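Apoptosis regulator ced-9 (Caenorhabditis elegans, PDB 1OHU) restrains programmed cell death by sequestering the caspase activator CED-4, which it releases when EGL-1 binds. Local coordinates at residues G29-F33 against M118-V122; R10-F16 against Q43-M49; R103-I108 against T135-I139. The protein carries 3 engineered substitutions. Residue numbers count along the deposited sequence, not the author numbering.

Contact 1 of 3, residues G29-F33 against M118-V122; sequences GMEWF and MMESV
In the helical Bcl-2 fold of CED-9, a Met-aromatic contact ties the loop after helix 13-27, holding the end of the predicted BH4 motif, to the turn that ends helix 101-118. G29 (phi/psi 73/9) is the C-prime residue of a Schellman motif, where glycine tolerates positive phi; M30 to W32 then run extended. M30 and M119, modelled as selenomethionine, are the nearest CA pair, 7.3 Å apart. M118 opens a type II beta turn, closed by the backbone hydrogen bond from S121 N to M118 O (3.2 Å). M119 leaves helical geometry at -60/139, and its flexible m, m side chain bends so that M119 SE lies 5.0 Å from the centroid of the five-membered ring of W32, 47° off the normal; the buried ring also touches V128 and F132. The straighter M30 chain brings M30 SE to 3.7 Å from M119 CB. Exposed E120 takes the turn's positive-phi position (66/22); a bridging water donates to E120 OE1 at 2.6 Å and accepts from E31 N at 2.8 Å.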
loop_
_atom_site.group_PDB
_atom_site.type_symbol
_atom_site.label_atom_id
_atom_site.label_comp_id
_atom_site.label_asym_id
_atom_site.label_seq_id
_atom_site.Cartn_x
_atom_site.Cartn_y
_atom_site.Cartn_z
ATOM N N GLY A 29 -11.229 11.815 5.393
ATOM C CA GLY A 29 -12.618 12.239 5.373
ATOM C C GLY A 29 -13.371 11.990 4.073
ATOM O O GLY A 29 -14.498 12.465 3.911
HETATM N N MSE A 30 -12.771 11.252 3.142
HETATM C CA MSE A 30 -13.434 10.986 1.868
HETATM C C MSE A 30 -13.868 9.528 1.706
HETATM O O MSE A 30 -13.558 8.680 2.545
HETATM C CB MSE A 30 -12.528 11.438 0.713
HETATM C CG MSE A 30 -12.332 12.966 0.695
HETATM SE SE MSE A 30 -10.879 13.521 -0.449
HETATM C CE MSE A 30 -10.794 15.388 -0.009
ATOM N N GLU A 31 -14.581 9.236 0.624
ATOM C CA GLU A 31 -15.105 7.894 0.404
ATOM C C GLU A 31 -14.873 7.444 -1.034
ATOM O O GLU A 31 -15.349 8.083 -1.978
ATOM C CB GLU A 31 -16.605 7.896 0.730
ATOM C CG GLU A 31 -17.335 6.551 0.635
ATOM C CD GLU A 31 -16.824 5.503 1.635
ATOM O OE1 GLU A 31 -16.522 5.853 2.797
ATOM O OE2 GLU A 31 -16.737 4.321 1.256
ATOM N N TRP A 32 -14.135 6.349 -1.193
ATOM C CA TRP A 32 -13.826 5.813 -2.519
ATOM C C TRP A 32 -15.015 5.035 -3.050
ATOM O O TRP A 32 -15.144 3.842 -2.795
ATOM C CB TRP A 32 -12.589 4.902 -2.451
ATOM C CG TRP A 32 -12.156 4.345 -3.788
ATOM C CD1 TRP A 32 -12.526 4.798 -5.033
ATOM C CD2 TRP A 32 -11.256 3.248 -4.016
ATOM N NE1 TRP A 32 -11.915 4.052 -6.009
ATOM C CE2 TRP A 32 -11.131 3.095 -5.417
ATOM C CE3 TRP A 32 -10.546 2.380 -3.172
ATOM C CZ2 TRP A 32 -10.323 2.106 -5.995
ATOM C CZ3 TRP A 32 -9.739 1.393 -3.749
ATOM C CH2 TRP A 32 -9.636 1.266 -5.144
ATOM N N PHE A 33 -15.881 5.719 -3.795
ATOM C CA PHE A 33 -17.079 5.101 -4.348
ATOM C C PHE A 33 -16.800 3.967 -5.324
ATOM O O PHE A 33 -17.593 3.026 -5.436
ATOM C CB PHE A 33 -17.952 6.165 -5.037
ATOM C CG PHE A 33 -19.007 6.781 -4.141
ATOM C CD1 PHE A 33 -18.703 7.184 -2.845
ATOM C CD2 PHE A 33 -20.303 6.986 -4.611
ATOM C CE1 PHE A 33 -19.681 7.784 -2.030
ATOM C CE2 PHE A 33 -21.274 7.580 -3.810
ATOM C CZ PHE A 33 -20.961 7.978 -2.516
HETATM N N MSE A 118 -5.666 12.257 -4.725
HETATM C CA MSE A 118 -6.389 12.248 -5.996
HETATM C C MSE A 118 -7.902 12.291 -5.825
HETATM O O MSE A 118 -8.627 12.746 -6.712
HETATM C CB MSE A 118 -6.014 10.994 -6.788
HETATM C CG MSE A 118 -4.524 10.875 -7.099
HETATM SE SE MSE A 118 -4.098 9.145 -7.834
HETATM C CE MSE A 118 -4.326 9.577 -9.693
HETATM N N MSE A 119 -8.379 11.795 -4.690
HETATM C CA MSE A 119 -9.810 11.798 -4.427
HETATM C C MSE A 119 -10.389 13.214 -4.424
HETATM O O MSE A 119 -9.781 14.164 -3.914
HETATM C CB MSE A 119 -10.105 11.116 -3.091
HETATM C CG MSE A 119 -9.992 9.611 -3.120
HETATM SE SE MSE A 119 -11.439 8.793 -4.072
HETATM C CE MSE A 119 -10.615 7.188 -4.609
ATOM N N GLU A 120 -11.572 13.329 -5.015
ATOM C CA GLU A 120 -12.313 14.572 -5.112
ATOM C C GLU A 120 -11.661 15.631 -5.983
ATOM O O GLU A 120 -11.943 16.825 -5.859
ATOM C CB GLU A 120 -12.635 15.098 -3.712
ATOM C CG GLU A 120 -13.491 14.091 -2.923
ATOM C CD GLU A 120 -14.345 14.730 -1.843
ATOM O OE1 GLU A 120 -14.944 13.970 -1.046
ATOM O OE2 GLU A 120 -14.423 15.980 -1.792
ATOM N N SER A 121 -10.788 15.166 -6.869
ATOM C CA SER A 121 -10.113 16.014 -7.836
ATOM C C SER A 121 -10.743 15.649 -9.169
ATOM O O SER A 121 -10.600 14.526 -9.639
ATOM C CB SER A 121 -8.619 15.713 -7.897
ATOM O OG SER A 121 -8.039 16.369 -9.015
ATOM N N VAL A 122 -11.458 16.597 -9.760
ATOM C CA VAL A 122 -12.123 16.380 -11.040
ATOM C C VAL A 122 -11.226 15.683 -12.058
ATOM O O VAL A 122 -11.638 14.721 -12.702
ATOM C CB VAL A 122 -12.603 17.725 -11.647
ATOM C CG1 VAL A 122 -13.100 17.516 -13.072
ATOM C CG2 VAL A 122 -13.706 18.312 -10.790
HETATM O O HOH W 1 -15.266 11.353 -1.041
#

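Contact 2 of 3, residues R10-F16 against Q43-M49; sequences RLDIEGF and QPEHEMM
In the Bcl-2 helical bundle, the start of helix 13-27, which opens the predicted BH4 motif, is joined to the start of helix 44-71. Segment 10-16 runs into the first helix, and Q43 is the N-cap of the second. Nearest CA pairs are R10-Q43 (7.6 Å), L11-E45 (7.9 Å) and F16-H46 (5.5 Å).

Polar contacts centre on R10, whose extended t, t start carries the guanidinium across. A salt bridge joins R10 NH1 to E45 OE2 and R10 NH2 to E45 OE1, both 3.0 Å, while R10 NH1 also donates to Q43 OE1 at 2.7 Å.

The aromatic part is a T-shaped pair: the edge of H46 faces the ring of F16, centroids 4.6 Å apart and planes at 89°. H46 ND1, buried over the F16 face, has no partner in the model, and F16 also stacks with W154 of helix 154-172. G15 lets the imidazole close on the backbone, G15 C to H46 CE1 being 3.4 Å; a side chain would crowd it.

The apolar contact is F16 CD2 to M49 CB, 4.0 Å; L11 CD2 packs against the carboxylate carbon E45 CD at 3.7 Å.

R10 thus neutralises the buried E45, but the polar cost of H46 stays unpaid.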
loop_
_atom_site.group_PDB
_atom_site.type_symbol
_atom_site.label_atom_id
_atom_site.label_comp_id
_atom_site.label_asym_id
_atom_site.label_seq_id
_atom_site.Cartn_x
_atom_site.Cartn_y
_atom_site.Cartn_z
ATOM N N ARG A 10 -7.629 -15.797 0.137
ATOM C CA ARG A 10 -7.916 -14.962 1.300
ATOM C C ARG A 10 -6.908 -13.819 1.433
ATOM O O ARG A 10 -7.231 -12.758 1.967
ATOM C CB ARG A 10 -7.880 -15.823 2.569
ATOM C CG ARG A 10 -8.491 -15.174 3.797
ATOM C CD ARG A 10 -8.386 -16.088 5.014
ATOM N NE ARG A 10 -7.000 -16.272 5.444
ATOM C CZ ARG A 10 -6.306 -15.366 6.124
ATOM N NH1 ARG A 10 -6.874 -14.216 6.461
ATOM N NH2 ARG A 10 -5.043 -15.598 6.454
ATOM N N LEU A 11 -5.693 -14.042 0.939
ATOM C CA LEU A 11 -4.640 -13.041 1.026
ATOM C C LEU A 11 -4.233 -12.417 -0.308
ATOM O O LEU A 11 -3.136 -11.868 -0.422
ATOM C CB LEU A 11 -3.402 -13.648 1.694
ATOM C CG LEU A 11 -3.614 -14.215 3.100
ATOM C CD1 LEU A 11 -2.308 -14.799 3.620
ATOM C CD2 LEU A 11 -4.117 -13.120 4.026
ATOM N N ASP A 12 -5.096 -12.498 -1.318
ATOM C CA ASP A 12 -4.751 -11.909 -2.608
ATOM C C ASP A 12 -4.302 -10.480 -2.367
ATOM O O ASP A 12 -4.881 -9.767 -1.549
ATOM C CB ASP A 12 -5.947 -11.911 -3.565
ATOM C CG ASP A 12 -6.294 -13.300 -4.057
ATOM O OD1 ASP A 12 -5.363 -14.054 -4.413
ATOM O OD2 ASP A 12 -7.496 -13.635 -4.097
ATOM N N ILE A 13 -3.258 -10.071 -3.075
ATOM C CA ILE A 13 -2.732 -8.730 -2.930
ATOM C C ILE A 13 -3.802 -7.652 -3.114
ATOM O O ILE A 13 -3.799 -6.656 -2.401
ATOM C CB ILE A 13 -1.544 -8.510 -3.909
ATOM C CG1 ILE A 13 -0.242 -8.427 -3.108
ATOM C CG2 ILE A 13 -1.748 -7.268 -4.763
ATOM C CD1 ILE A 13 -0.256 -7.417 -1.976
ATOM N N GLU A 14 -4.723 -7.854 -4.052
ATOM C CA GLU A 14 -5.773 -6.866 -4.285
ATOM C C GLU A 14 -6.519 -6.512 -3.017
ATOM O O GLU A 14 -6.896 -5.353 -2.812
ATOM C CB GLU A 14 -6.781 -7.361 -5.324
ATOM C CG GLU A 14 -6.231 -7.384 -6.730
ATOM C CD GLU A 14 -5.235 -8.500 -6.947
ATOM O OE1 GLU A 14 -4.495 -8.440 -7.951
ATOM O OE2 GLU A 14 -5.202 -9.441 -6.121
ATOM N N GLY A 15 -6.740 -7.515 -2.174
ATOM C CA GLY A 15 -7.454 -7.292 -0.931
ATOM C C GLY A 15 -6.765 -6.283 -0.036
ATOM O O GLY A 15 -7.423 -5.447 0.579
ATOM N N PHE A 16 -5.440 -6.355 0.044
ATOM C CA PHE A 16 -4.696 -5.416 0.880
ATOM C C PHE A 16 -4.725 -4.017 0.272
ATOM O O PHE A 16 -4.938 -3.023 0.973
ATOM C CB PHE A 16 -3.232 -5.852 1.033
ATOM C CG PHE A 16 -3.047 -7.112 1.832
ATOM C CD1 PHE A 16 -3.320 -8.357 1.270
ATOM C CD2 PHE A 16 -2.594 -7.054 3.148
ATOM C CE1 PHE A 16 -3.145 -9.526 2.009
ATOM C CE2 PHE A 16 -2.416 -8.215 3.897
ATOM C CZ PHE A 16 -2.692 -9.454 3.326
ATOM N N GLN A 43 -9.640 -8.829 6.326
ATOM C CA GLN A 43 -8.837 -9.880 6.927
ATOM C C GLN A 43 -7.959 -9.262 8.003
ATOM O O GLN A 43 -7.581 -8.093 7.909
ATOM C CB GLN A 43 -7.951 -10.553 5.869
ATOM C CG GLN A 43 -8.720 -11.227 4.746
ATOM C CD GLN A 43 -9.725 -12.230 5.269
ATOM O OE1 GLN A 43 -9.363 -13.175 5.966
ATOM N NE2 GLN A 43 -10.994 -12.029 4.940
ATOM N N PRO A 44 -7.627 -10.034 9.048
ATOM C CA PRO A 44 -6.779 -9.478 10.105
ATOM C C PRO A 44 -5.447 -8.970 9.550
ATOM O O PRO A 44 -4.854 -8.040 10.098
ATOM C CB PRO A 44 -6.624 -10.652 11.084
ATOM C CG PRO A 44 -6.872 -11.867 10.230
ATOM C CD PRO A 44 -8.004 -11.426 9.349
ATOM N N GLU A 45 -4.985 -9.574 8.457
ATOM C CA GLU A 45 -3.740 -9.144 7.833
ATOM C C GLU A 45 -3.927 -7.766 7.204
ATOM O O GLU A 45 -2.955 -7.033 7.008
ATOM C CB GLU A 45 -3.284 -10.135 6.758
ATOM C CG GLU A 45 -2.785 -11.475 7.284
ATOM C CD GLU A 45 -3.911 -12.429 7.650
ATOM O OE1 GLU A 45 -3.607 -13.567 8.066
ATOM O OE2 GLU A 45 -5.095 -12.046 7.522
ATOM N N HIS A 46 -5.173 -7.426 6.877
ATOM C CA HIS A 46 -5.490 -6.122 6.297
ATOM C C HIS A 46 -5.361 -5.090 7.412
ATOM O O HIS A 46 -4.744 -4.038 7.246
ATOM C CB HIS A 46 -6.935 -6.064 5.778
ATOM C CG HIS A 46 -7.213 -6.956 4.610
ATOM N ND1 HIS A 46 -6.230 -7.397 3.753
ATOM C CD2 HIS A 46 -8.382 -7.432 4.117
ATOM C CE1 HIS A 46 -6.780 -8.103 2.780
ATOM N NE2 HIS A 46 -8.084 -8.137 2.978
ATOM N N GLU A 47 -5.971 -5.409 8.549
ATOM C CA GLU A 47 -5.955 -4.532 9.709
ATOM C C GLU A 47 -4.545 -4.295 10.226
ATOM O O GLU A 47 -4.274 -3.276 10.866
ATOM C CB GLU A 47 -6.861 -5.106 10.798
ATOM C CG GLU A 47 -8.320 -4.709 10.611
ATOM C CD GLU A 47 -9.295 -5.630 11.320
ATOM O OE1 GLU A 47 -9.080 -5.940 12.513
ATOM O OE2 GLU A 47 -10.290 -6.039 10.682
HETATM N N MSE A 48 -3.643 -5.227 9.936
HETATM C CA MSE A 48 -2.255 -5.079 10.353
HETATM C C MSE A 48 -1.543 -4.224 9.317
HETATM O O MSE A 48 -0.546 -3.570 9.621
HETATM C CB MSE A 48 -1.570 -6.444 10.460
HETATM C CG MSE A 48 -0.081 -6.392 10.822
HETATM SE SE MSE A 48 0.353 -5.526 12.523
HETATM C CE MSE A 48 -1.380 -5.552 13.385
HETATM N N MSE A 49 -2.060 -4.234 8.090
HETATM C CA MSE A 49 -1.471 -3.444 7.013
HETATM C C MSE A 49 -1.876 -1.984 7.162
HETATM O O MSE A 49 -1.170 -1.089 6.694
HETATM C CB MSE A 49 -1.919 -3.971 5.645
HETATM C CG MSE A 49 -1.352 -3.205 4.454
HETATM SE SE MSE A 49 0.578 -3.194 4.370
HETATM C CE MSE A 49 0.873 -4.971 3.678
#

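Contact 3 of 3, residues R103-I108 against T135-I139; sequences RLIGLI and TSLFI
Two central helices of the Bcl-2 fold, 101-118, which carries part of the predicted BH1 motif, and 128-144, pack almost antiparallel. Over these segments the axes cross at 166° and approach to 10.5 Å, a spacing filled largely by leucines, isoleucines and F138; L104-I139 (7.0 Å) and I108-T135 (6.9 Å) are the nearest CA pairs. I139, rotamer m, t, is the main bump: it enters the hollow between L104, L107 and I108, with CG2 3.5 Å from L104 CD1, CG1 3.9 Å from L107 CD1 and CD1 3.7 Å from I108 CG1. L107, also m, t, wedges between I139 and F138, its CD1 3.7 Å from F138 CD1. The extended R103 closes the end beyond F138: R103 NH2 is 3.3 Å from F138 CZ, at the ring edge, while R103 NH1 hydrogen-bonds to P98 O. Small T135 fits near the backbone of L107 and I108. T135 OG1, hydrogen-bonded to L131 O, also accepts at 2.9 Å from a water that donates to L107 O at 2.6 Å.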
loop_
_atom_site.group_PDB
_atom_site.type_symbol
_atom_site.label_atom_id
_atom_site.label_comp_id
_atom_site.label_asym_id
_atom_site.label_seq_id
_atom_site.Cartn_x
_atom_site.Cartn_y
_atom_site.Cartn_z
ATOM N N ARG A 103 9.493 -2.693 1.613
ATOM C CA ARG A 103 9.114 -2.185 0.304
ATOM C C ARG A 103 7.622 -2.443 0.094
ATOM O O ARG A 103 6.915 -1.626 -0.499
ATOM C CB ARG A 103 9.925 -2.874 -0.801
ATOM C CG ARG A 103 9.875 -2.143 -2.140
ATOM C CD ARG A 103 10.532 -2.929 -3.266
ATOM N NE ARG A 103 10.659 -2.118 -4.477
ATOM C CZ ARG A 103 11.029 -2.582 -5.670
ATOM N NH1 ARG A 103 11.313 -3.869 -5.833
ATOM N NH2 ARG A 103 11.124 -1.753 -6.702
ATOM N N LEU A 104 7.154 -3.583 0.593
ATOM C CA LEU A 104 5.752 -3.961 0.471
ATOM C C LEU A 104 4.865 -2.910 1.127
ATOM O O LEU A 104 3.981 -2.333 0.494
ATOM C CB LEU A 104 5.526 -5.318 1.138
ATOM C CG LEU A 104 4.086 -5.813 1.291
ATOM C CD1 LEU A 104 3.439 -5.978 -0.070
ATOM C CD2 LEU A 104 4.094 -7.133 2.045
ATOM N N ILE A 105 5.122 -2.675 2.407
ATOM C CA ILE A 105 4.390 -1.708 3.211
ATOM C C ILE A 105 4.481 -0.307 2.618
ATOM O O ILE A 105 3.496 0.425 2.578
ATOM C CB ILE A 105 4.960 -1.687 4.648
ATOM C CG1 ILE A 105 4.749 -3.056 5.297
ATOM C CG2 ILE A 105 4.314 -0.578 5.465
ATOM C CD1 ILE A 105 5.435 -3.205 6.632
ATOM N N GLY A 106 5.673 0.057 2.163
ATOM C CA GLY A 106 5.879 1.372 1.588
ATOM C C GLY A 106 5.090 1.581 0.317
ATOM O O GLY A 106 4.539 2.659 0.097
ATOM N N LEU A 107 5.031 0.554 -0.527
ATOM C CA LEU A 107 4.289 0.650 -1.784
ATOM C C LEU A 107 2.788 0.832 -1.549
ATOM O O LEU A 107 2.147 1.659 -2.203
ATOM C CB LEU A 107 4.533 -0.596 -2.643
ATOM C CG LEU A 107 5.957 -0.769 -3.173
ATOM C CD1 LEU A 107 6.070 -2.086 -3.916
ATOM C CD2 LEU A 107 6.308 0.386 -4.084
ATOM N N ILE A 108 2.234 0.055 -0.622
ATOM C CA ILE A 108 0.813 0.152 -0.309
ATOM C C ILE A 108 0.542 1.488 0.386
ATOM O O ILE A 108 -0.409 2.194 0.047
ATOM C CB ILE A 108 0.356 -1.013 0.604
ATOM C CG1 ILE A 108 0.455 -2.339 -0.155
ATOM C CG2 ILE A 108 -1.073 -0.787 1.063
ATOM C CD1 ILE A 108 -0.053 -3.543 0.617
ATOM N N THR A 135 -0.281 -0.790 -8.341
ATOM C CA THR A 135 0.230 -1.207 -7.039
ATOM C C THR A 135 0.103 -2.719 -6.838
ATOM O O THR A 135 1.065 -3.392 -6.472
ATOM C CB THR A 135 -0.507 -0.456 -5.896
ATOM O OG1 THR A 135 -0.370 0.963 -6.087
ATOM C CG2 THR A 135 0.089 -0.829 -4.540
ATOM N N SER A 136 -1.084 -3.251 -7.103
ATOM C CA SER A 136 -1.348 -4.683 -6.951
ATOM C C SER A 136 -0.475 -5.535 -7.875
ATOM O O SER A 136 0.061 -6.562 -7.474
ATOM C CB SER A 136 -2.819 -4.977 -7.253
ATOM O OG SER A 136 -3.685 -4.217 -6.427
ATOM N N LEU A 137 -0.353 -5.101 -9.120
ATOM C CA LEU A 137 0.434 -5.818 -10.110
ATOM C C LEU A 137 1.927 -5.785 -9.767
ATOM O O LEU A 137 2.597 -6.815 -9.759
ATOM C CB LEU A 137 0.182 -5.194 -11.487
ATOM C CG LEU A 137 0.717 -5.859 -12.754
ATOM C CD1 LEU A 137 0.110 -5.172 -13.976
ATOM C CD2 LEU A 137 2.234 -5.772 -12.780
ATOM N N PHE A 138 2.443 -4.599 -9.484
ATOM C CA PHE A 138 3.853 -4.446 -9.153
ATOM C C PHE A 138 4.252 -5.372 -8.006
ATOM O O PHE A 138 5.281 -6.043 -8.071
ATOM C CB PHE A 138 4.137 -2.985 -8.787
ATOM C CG PHE A 138 5.596 -2.654 -8.665
ATOM C CD1 PHE A 138 6.279 -2.879 -7.474
ATOM C CD2 PHE A 138 6.283 -2.090 -9.734
ATOM C CE1 PHE A 138 7.626 -2.543 -7.347
ATOM C CE2 PHE A 138 7.627 -1.749 -9.620
ATOM C CZ PHE A 138 8.303 -1.974 -8.426
ATOM N N ILE A 139 3.419 -5.417 -6.973
ATOM C CA ILE A 139 3.668 -6.243 -5.796
ATOM C C ILE A 139 3.505 -7.732 -6.060
ATOM O O ILE A 139 4.245 -8.547 -5.507
ATOM C CB ILE A 139 2.734 -5.842 -4.633
ATOM C CG1 ILE A 139 2.980 -4.379 -4.250
ATOM C CG2 ILE A 139 2.982 -6.737 -3.431
ATOM C CD1 ILE A 139 2.183 -3.914 -3.051
HETATM O O HOH W 2 1.858 2.180 -4.776
#

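Overall arrangement
Contact 3 lies deepest, its centre about 5 Å from that of the chain, and is mainly aliphatic packing. Contact 2, about 10 Å out, is also buried, yet combines charge pairing with aromatic packing where two helices begin. Contact 1, about 17 Å out and partly exposed, joins loops through selenomethionines, an indole and a water. Contact 3 packs helices 101-118 and 128-144 together, while contact 1 uses the loop that joins them. Contacts 1 and 2 involve opposite ends of the predicted BH4 region. Contacts 2 and 3 touch directly, M49 CE lying 3.5 Å from I108 CD1 and I13 CD1 3.6 Å from I139 CG2, whereas contact 1 touches neither.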